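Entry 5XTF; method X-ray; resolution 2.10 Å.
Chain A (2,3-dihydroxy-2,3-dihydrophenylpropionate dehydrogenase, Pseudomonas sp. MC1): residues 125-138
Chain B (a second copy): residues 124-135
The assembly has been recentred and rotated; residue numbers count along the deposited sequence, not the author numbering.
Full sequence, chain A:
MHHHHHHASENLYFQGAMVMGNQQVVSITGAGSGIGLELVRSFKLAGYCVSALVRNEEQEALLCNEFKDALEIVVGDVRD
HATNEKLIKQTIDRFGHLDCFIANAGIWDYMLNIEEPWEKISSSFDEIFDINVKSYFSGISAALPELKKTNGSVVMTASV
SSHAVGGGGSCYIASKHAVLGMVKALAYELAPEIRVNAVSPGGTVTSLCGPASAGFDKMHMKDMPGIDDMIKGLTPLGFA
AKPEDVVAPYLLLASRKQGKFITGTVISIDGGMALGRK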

# COMPACT_ATOMS: atom_id res chain seq x y z
N PHE A 125 -20.06 16.82 0.17
CA PHE A 125 -18.61 16.89 0.01
C PHE A 125 -18.01 18.03 0.81
O PHE A 125 -16.98 17.87 1.47
CB PHE A 125 -18.25 17.04 -1.48
CG PHE A 125 -16.76 17.25 -1.76
CD1 PHE A 125 -15.97 16.22 -2.26
CD2 PHE A 125 -16.15 18.49 -1.55
CE1 PHE A 125 -14.61 16.41 -2.51
CE2 PHE A 125 -14.81 18.68 -1.79
CZ PHE A 125 -14.04 17.64 -2.28
N ASP A 126 -18.61 19.23 0.72
CA ASP A 126 -18.02 20.38 1.39
C ASP A 126 -17.97 20.15 2.88
O ASP A 126 -16.98 20.50 3.54
CB ASP A 126 -18.82 21.65 1.09
CG ASP A 126 -18.63 22.15 -0.33
OD1 ASP A 126 -17.78 21.61 -1.06
OD2 ASP A 126 -19.34 23.12 -0.71
N GLU A 127 -19.01 19.56 3.44
CA GLU A 127 -19.01 19.32 4.88
C GLU A 127 -18.03 18.22 5.24
O GLU A 127 -17.21 18.38 6.15
CB GLU A 127 -20.42 18.99 5.34
CG GLU A 127 -20.55 18.84 6.85
CD GLU A 127 -21.97 18.99 7.33
OE1 GLU A 127 -22.20 19.05 8.56
OE2 GLU A 127 -22.88 19.07 6.48
N ILE A 128 -18.10 17.08 4.54
CA ILE A 128 -17.19 15.97 4.83
C ILE A 128 -15.74 16.41 4.73
O ILE A 128 -14.92 16.10 5.59
CB ILE A 128 -17.49 14.78 3.90
CG1 ILE A 128 -18.72 14.03 4.40
CG2 ILE A 128 -16.30 13.82 3.82
CD1 ILE A 128 -19.61 13.63 3.28
N PHE A 129 -15.39 17.16 3.68
CA PHE A 129 -13.99 17.54 3.56
C PHE A 129 -13.61 18.67 4.52
O PHE A 129 -12.48 18.69 5.04
CB PHE A 129 -13.67 17.89 2.10
CG PHE A 129 -13.19 16.71 1.31
CD1 PHE A 129 -14.08 15.72 0.92
CD2 PHE A 129 -11.85 16.56 1.01
CE1 PHE A 129 -13.64 14.61 0.21
CE2 PHE A 129 -11.39 15.45 0.30
CZ PHE A 129 -12.29 14.47 -0.10
N ASP A 130 -14.55 19.59 4.81
CA ASP A 130 -14.32 20.63 5.82
C ASP A 130 -13.99 20.03 7.17
O ASP A 130 -13.07 20.50 7.87
CB ASP A 130 -15.56 21.53 5.96
CG ASP A 130 -15.51 22.72 5.03
OD1 ASP A 130 -16.51 23.48 4.95
OD2 ASP A 130 -14.46 22.89 4.37
N ILE A 131 -14.73 19.01 7.59
CA ILE A 131 -14.50 18.46 8.92
C ILE A 131 -13.34 17.49 8.91
O ILE A 131 -12.40 17.61 9.71
CB ILE A 131 -15.79 17.81 9.45
CG1 ILE A 131 -16.84 18.91 9.69
CG2 ILE A 131 -15.48 17.07 10.73
CD1 ILE A 131 -18.21 18.40 10.09
N ASN A 132 -13.36 16.52 7.99
CA ASN A 132 -12.43 15.40 8.02
C ASN A 132 -11.03 15.74 7.54
O ASN A 132 -10.10 14.99 7.83
CB ASN A 132 -12.97 14.23 7.18
CG ASN A 132 -14.16 13.56 7.82
OD1 ASN A 132 -14.52 13.89 8.96
ND2 ASN A 132 -14.79 12.64 7.11
N VAL A 133 -10.84 16.83 6.79
CA VAL A 133 -9.52 17.13 6.25
C VAL A 133 -9.09 18.55 6.57
O VAL A 133 -8.01 18.76 7.13
CB VAL A 133 -9.47 16.89 4.73
CG1 VAL A 133 -8.04 17.11 4.22
CG2 VAL A 133 -10.01 15.51 4.37
N LYS A 134 -9.89 19.55 6.16
CA LYS A 134 -9.44 20.93 6.35
C LYS A 134 -9.32 21.26 7.83
O LYS A 134 -8.41 21.99 8.24
CB LYS A 134 -10.37 21.92 5.65
CG LYS A 134 -9.74 23.30 5.58
CD LYS A 134 -10.62 24.32 4.90
CE LYS A 134 -9.83 25.60 4.71
NZ LYS A 134 -10.54 26.61 3.89
N SER A 135 -10.21 20.71 8.67
CA SER A 135 -10.09 20.94 10.11
C SER A 135 -8.78 20.43 10.68
O SER A 135 -8.26 21.02 11.64
CB SER A 135 -11.24 20.29 10.86
OG SER A 135 -12.42 21.03 10.59
N TYR A 136 -8.24 19.34 10.12
CA TYR A 136 -6.98 18.82 10.65
C TYR A 136 -5.84 19.78 10.32
O TYR A 136 -5.01 20.09 11.18
CB TYR A 136 -6.67 17.43 10.09
CG TYR A 136 -7.48 16.27 10.65
CD1 TYR A 136 -8.59 16.46 11.47
CD2 TYR A 136 -7.11 14.96 10.35
CE1 TYR A 136 -9.33 15.35 11.98
CE2 TYR A 136 -7.82 13.86 10.84
CZ TYR A 136 -8.92 14.05 11.65
OH TYR A 136 -9.58 12.91 12.10
N PHE A 137 -5.79 20.25 9.07
CA PHE A 137 -4.85 21.30 8.73
C PHE A 137 -5.00 22.49 9.68
O PHE A 137 -4.00 23.04 10.16
CB PHE A 137 -5.07 21.76 7.29
CG PHE A 137 -4.41 20.87 6.26
CD1 PHE A 137 -5.16 19.96 5.52
CD2 PHE A 137 -3.05 20.96 6.02
CE1 PHE A 137 -4.55 19.16 4.56
CE2 PHE A 137 -2.45 20.17 5.06
CZ PHE A 137 -3.20 19.26 4.34
N SER A 138 -6.25 22.87 9.98
CA SER A 138 -6.50 24.02 10.84
C SER A 138 -6.00 23.77 12.25
O SER A 138 -5.29 24.60 12.83
CB SER A 138 -7.99 24.37 10.84
OG SER A 138 -8.29 25.33 11.85
N SER B 124 -5.15 28.27 -0.42
CA SER B 124 -4.59 27.22 -1.26
C SER B 124 -5.38 25.93 -1.11
O SER B 124 -5.68 25.27 -2.12
CB SER B 124 -3.13 26.99 -0.89
OG SER B 124 -2.40 28.21 -0.97
N PHE B 125 -5.76 25.58 0.12
CA PHE B 125 -6.47 24.32 0.34
C PHE B 125 -7.78 24.31 -0.43
O PHE B 125 -8.13 23.30 -1.06
CB PHE B 125 -6.70 24.08 1.84
CG PHE B 125 -7.51 22.84 2.14
CD1 PHE B 125 -8.88 22.82 1.97
CD2 PHE B 125 -6.90 21.70 2.62
CE1 PHE B 125 -9.63 21.69 2.22
CE2 PHE B 125 -7.65 20.56 2.91
CZ PHE B 125 -9.01 20.55 2.70
N ASP B 126 -8.51 25.42 -0.41
CA ASP B 126 -9.76 25.48 -1.15
C ASP B 126 -9.51 25.33 -2.64
O ASP B 126 -10.27 24.64 -3.34
CB ASP B 126 -10.48 26.79 -0.83
CG ASP B 126 -10.85 26.91 0.67
OD1 ASP B 126 -10.82 25.88 1.39
OD2 ASP B 126 -11.17 28.03 1.14
N GLU B 127 -8.44 25.94 -3.15
CA GLU B 127 -8.21 25.86 -4.58
C GLU B 127 -7.73 24.47 -4.97
O GLU B 127 -8.16 23.92 -5.99
CB GLU B 127 -7.21 26.95 -5.00
CG GLU B 127 -7.56 27.62 -6.32
CD GLU B 127 -6.70 28.85 -6.62
OE1 GLU B 127 -6.42 29.64 -5.68
OE2 GLU B 127 -6.29 29.01 -7.80
N ILE B 128 -6.90 23.85 -4.13
CA ILE B 128 -6.35 22.54 -4.47
C ILE B 128 -7.45 21.49 -4.46
O ILE B 128 -7.60 20.71 -5.41
CB ILE B 128 -5.20 22.17 -3.52
CG1 ILE B 128 -3.95 22.94 -3.93
CG2 ILE B 128 -4.92 20.68 -3.55
CD1 ILE B 128 -3.22 23.51 -2.79
N PHE B 129 -8.27 21.48 -3.41
CA PHE B 129 -9.27 20.43 -3.31
C PHE B 129 -10.45 20.65 -4.25
O PHE B 129 -11.04 19.67 -4.74
CB PHE B 129 -9.71 20.28 -1.86
CG PHE B 129 -8.77 19.42 -1.06
CD1 PHE B 129 -7.56 19.92 -0.61
CD2 PHE B 129 -9.08 18.08 -0.79
CE1 PHE B 129 -6.68 19.11 0.10
CE2 PHE B 129 -8.20 17.27 -0.09
CZ PHE B 129 -7.00 17.79 0.37
N ASP B 130 -10.80 21.91 -4.55
CA ASP B 130 -11.83 22.16 -5.56
C ASP B 130 -11.41 21.60 -6.92
O ASP B 130 -12.23 21.00 -7.62
CB ASP B 130 -12.12 23.65 -5.67
CG ASP B 130 -13.01 24.14 -4.55
OD1 ASP B 130 -13.71 23.29 -3.97
OD2 ASP B 130 -13.00 25.36 -4.25
N ILE B 131 -10.15 21.77 -7.29
CA ILE B 131 -9.70 21.39 -8.63
C ILE B 131 -9.26 19.94 -8.69
O ILE B 131 -9.64 19.20 -9.60
CB ILE B 131 -8.56 22.31 -9.10
CG1 ILE B 131 -9.06 23.74 -9.29
CG2 ILE B 131 -7.96 21.77 -10.38
CD1 ILE B 131 -7.93 24.72 -9.56
N ASN B 132 -8.41 19.52 -7.75
CA ASN B 132 -7.83 18.19 -7.81
C ASN B 132 -8.77 17.10 -7.32
O ASN B 132 -8.50 15.93 -7.60
CB ASN B 132 -6.54 18.12 -7.00
CG ASN B 132 -5.47 19.03 -7.54
OD1 ASN B 132 -5.59 19.58 -8.64
ND2 ASN B 132 -4.40 19.19 -6.78
N VAL B 133 -9.85 17.44 -6.62
CA VAL B 133 -10.73 16.42 -6.05
C VAL B 133 -12.19 16.72 -6.34
O VAL B 133 -12.87 15.90 -6.97
CB VAL B 133 -10.51 16.27 -4.54
CG1 VAL B 133 -11.41 15.15 -3.99
CG2 VAL B 133 -9.03 15.99 -4.22
N LYS B 134 -12.69 17.86 -5.88
CA LYS B 134 -14.12 18.12 -6.01
C LYS B 134 -14.55 18.13 -7.48
O LYS B 134 -15.61 17.57 -7.83
CB LYS B 134 -14.50 19.44 -5.33
CG LYS B 134 -15.98 19.49 -5.05
CD LYS B 134 -16.48 20.85 -4.59
CE LYS B 134 -17.99 20.76 -4.32
NZ LYS B 134 -18.55 22.00 -3.71
N SER B 135 -13.75 18.71 -8.35
CA SER B 135 -14.18 18.76 -9.74
C SER B 135 -14.03 17.41 -10.44
O SER B 135 -14.65 17.21 -11.49
CB SER B 135 -13.42 19.86 -10.48
OG SER B 135 -12.11 19.42 -10.79

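How do two copies of the same helix meet? They cross at 143° between their N-to-C directions, axes 11.6 Å apart at closest approach, with Phe A129 facing Phe B129 at the middle. Reading outward, Phe A125 lies across from Lys B134 and Lys A134 from Phe B125, so the contact nearly repeats itself; together it buries 554 Å².

What fills the centre? The rings of Phe A129 and Phe B129 meet rim to rim, Phe A129 CD2 to Phe B129 CD2 at 3.6 Å, neither covering the other's face. Small, branched valines fit beside them: Val A133 CG1 lies 4.0 Å from Phe B129 CZ and 3.7 Å from Phe B125 CE2, and Val B133 makes the matching contacts on chain A.

Where do the outer phenylalanines lodge? Each flat ring, chi1 in t, has a lysine chain over one face and a valine at its edge. Lys A134 CB comes within 3.5 Å of Phe B125 CE1, and Lys B134 CG within 3.6 Å of Phe A125 CE2. Phe A137 adds an oblique wall beside Phe B125.

Why lysine here? Its extended methylenes cover the ring, while its charged end reaches an aspartate: Lys A134 NZ to Asp B126 OD1 is a 2.6 Å salt bridge, Lys B134 NZ to Asp A126 OD1 one of 2.8 Å.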